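Long-range contact in putative GAF sensor protein (Burkholderia vietnamiensis, PDB 5HL6), which probably reduces free L-methionine-(R)-S-oxide, as a GAF-domain member of the free methionine sulfoxide reductase family: residues I125-V130 with G138-D143. Residues are numbered along the deposited sequence; the frame is centred on the assembly and turned at random.
Sequences IVVPLV and GVWDVD
Ile125, Val127 and Leu129 pair with Val142, Trp140 and Gly138 as the hydrogen-bonded pairs of an antiparallel beta hairpin. Each pair exchanges two backbone bonds, so six N-H groups and six carbonyls are satisfied across the contact. At the Ile125 end both bonds are nearly straight, and Val142 N lies 2.9 Å from Ile125 O. The last pair is uneven: Leu129 N to Gly138 O is 2.8 Å, but Gly138 N to Leu129 O stretches to 3.3 Å. Trp140 O also accepts a CA-H...O contact from Val126 CA at 3.2 Å.

Val126, Pro128, Val139 and Asp141 share one face. Val126 CG1 packs on Val139 CB at 3.6 Å. Val126 CG2 lies beside the backbone N and meets Asp141 OD1 at 3.4 Å. That carboxylate is buried and gains no hydrogen bond from strand 125-130; Asp141 OD1 is 3.5 Å from Ile125 O, another acceptor. Asp143 and Glu124 bring further acidic groups close to Asp141. Helix 91-99 covers Val126.

The other face is largely apolar. Ile125 CG2 lies alongside Val142 CB at 3.8 Å. Val127 CG2 sits at the edge of the Trp140 ring, near its plane. Trp140 NE1 is hydrogen-bonded outside the hairpin. Phe48, Phe64 and helix 152-176 pack around the indole.

The outward backbone groups of Val126, Val139 and Asp141 bond to Gln103, Tyr65 and Gly63, placing the hairpin inside the antiparallel GAF sheet. The chemistry thus implies a centre gripped through backbone bonds on both flanks, with the largely apolar Trp140 face under helix 152-176 and a mixed face of valines and acids under helix 91-99.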
loop_
_atom_site.group_PDB
_atom_site.type_symbol
_atom_site.label_atom_id
_atom_site.label_comp_id
_atom_site.label_asym_id
_atom_site.label_seq_id
_atom_site.Cartn_x
_atom_site.Cartn_y
_atom_site.Cartn_z
ATOM N N ILE B 125 1.243 8.803 15.643
ATOM C CA ILE B 125 2.555 9.422 15.525
ATOM C C ILE B 125 2.749 9.798 14.061
ATOM O O ILE B 125 2.450 8.995 13.161
ATOM C CB ILE B 125 3.676 8.489 16.026
ATOM C CG1 ILE B 125 5.038 9.150 15.858
ATOM C CG2 ILE B 125 3.666 7.148 15.273
ATOM C CD1 ILE B 125 6.148 8.378 16.506
ATOM N N VAL B 126 3.195 11.034 13.820
ATOM C CA VAL B 126 3.464 11.527 12.471
ATOM C C VAL B 126 4.884 12.068 12.419
ATOM O O VAL B 126 5.226 12.983 13.177
ATOM C CB VAL B 126 2.475 12.619 12.031
ATOM C CG1 VAL B 126 2.785 12.994 10.595
ATOM C CG2 VAL B 126 1.039 12.131 12.159
ATOM N N VAL B 127 5.690 11.534 11.507
ATOM C CA VAL B 127 7.099 11.892 11.360
ATOM C C VAL B 127 7.256 12.657 10.050
ATOM O O VAL B 127 6.991 12.095 8.981
ATOM C CB VAL B 127 8.002 10.648 11.380
ATOM C CG1 VAL B 127 9.482 11.039 11.184
ATOM C CG2 VAL B 127 7.821 9.877 12.676
ATOM N N PRO B 128 7.693 13.914 10.072
ATOM C CA PRO B 128 7.945 14.620 8.812
ATOM C C PRO B 128 9.147 14.033 8.086
ATOM O O PRO B 128 10.099 13.552 8.705
ATOM C CB PRO B 128 8.207 16.061 9.259
ATOM C CG PRO B 128 8.732 15.919 10.657
ATOM C CD PRO B 128 7.988 14.752 11.248
ATOM N N LEU B 129 9.084 14.067 6.755
ATOM C CA LEU B 129 10.124 13.537 5.878
ATOM C C LEU B 129 10.714 14.700 5.107
ATOM O O LEU B 129 9.997 15.383 4.367
ATOM C CB LEU B 129 9.554 12.491 4.913
ATOM C CG LEU B 129 8.810 11.337 5.583
ATOM C CD1 LEU B 129 7.993 10.527 4.541
ATOM C CD2 LEU B 129 9.787 10.444 6.349
ATOM N N VAL B 130 12.010 14.944 5.293
ATOM C CA VAL B 130 12.671 16.101 4.708
ATOM C C VAL B 130 13.940 15.639 4.011
ATOM O O VAL B 130 14.695 14.829 4.561
ATOM C CB VAL B 130 12.990 17.164 5.779
ATOM C CG1 VAL B 130 13.673 18.348 5.145
ATOM C CG2 VAL B 130 11.699 17.595 6.506
ATOM N N GLY B 138 7.279 14.707 2.646
ATOM C CA GLY B 138 5.917 14.376 3.066
ATOM C C GLY B 138 5.922 14.029 4.546
ATOM O O GLY B 138 6.726 14.557 5.314
ATOM N N VAL B 139 5.024 13.120 4.937
ATOM C CA VAL B 139 5.021 12.620 6.305
ATOM C C VAL B 139 4.790 11.118 6.307
ATOM O O VAL B 139 4.206 10.553 5.382
ATOM C CB VAL B 139 3.960 13.300 7.194
ATOM C CG1 VAL B 139 4.087 14.828 7.137
ATOM C CG2 VAL B 139 2.562 12.828 6.807
ATOM N N TRP B 140 5.268 10.483 7.373
ATOM C CA TRP B 140 4.959 9.098 7.709
ATOM C C TRP B 140 3.982 9.116 8.876
ATOM O O TRP B 140 4.247 9.780 9.884
ATOM C CB TRP B 140 6.244 8.350 8.084
ATOM C CG TRP B 140 6.034 7.034 8.770
ATOM C CD1 TRP B 140 6.239 6.762 10.088
ATOM C CD2 TRP B 140 5.589 5.805 8.169
ATOM N NE1 TRP B 140 5.949 5.446 10.351
ATOM C CE2 TRP B 140 5.549 4.835 9.191
ATOM C CE3 TRP B 140 5.226 5.435 6.874
ATOM C CZ2 TRP B 140 5.139 3.522 8.964
ATOM C CZ3 TRP B 140 4.826 4.127 6.644
ATOM C CH2 TRP B 140 4.791 3.184 7.686
ATOM N N ASP B 141 2.852 8.413 8.739
ATOM C CA ASP B 141 1.760 8.470 9.716
ATOM C C ASP B 141 1.401 7.064 10.178
ATOM O O ASP B 141 1.177 6.183 9.347
ATOM C CB ASP B 141 0.525 9.154 9.107
ATOM C CG ASP B 141 -0.673 9.182 10.052
ATOM O OD1 ASP B 141 -0.496 9.226 11.290
ATOM O OD2 ASP B 141 -1.806 9.166 9.546
ATOM N N VAL B 142 1.321 6.856 11.501
ATOM C CA VAL B 142 0.927 5.569 12.076
ATOM C C VAL B 142 -0.127 5.803 13.143
ATOM O O VAL B 142 0.011 6.705 13.975
ATOM C CB VAL B 142 2.117 4.800 12.684
ATOM C CG1 VAL B 142 1.675 3.411 13.149
ATOM C CG2 VAL B 142 3.237 4.663 11.671
ATOM N N ASP B 143 -1.161 4.968 13.144
ATOM C CA ASP B 143 -2.269 5.109 14.070
ATOM C C ASP B 143 -2.518 3.798 14.801
ATOM O O ASP B 143 -2.256 2.710 14.278
ATOM C CB ASP B 143 -3.541 5.554 13.333
ATOM C CG ASP B 143 -3.366 6.891 12.649
ATOM O OD1 ASP B 143 -3.660 7.918 13.282
ATOM O OD2 ASP B 143 -2.901 6.921 11.491
#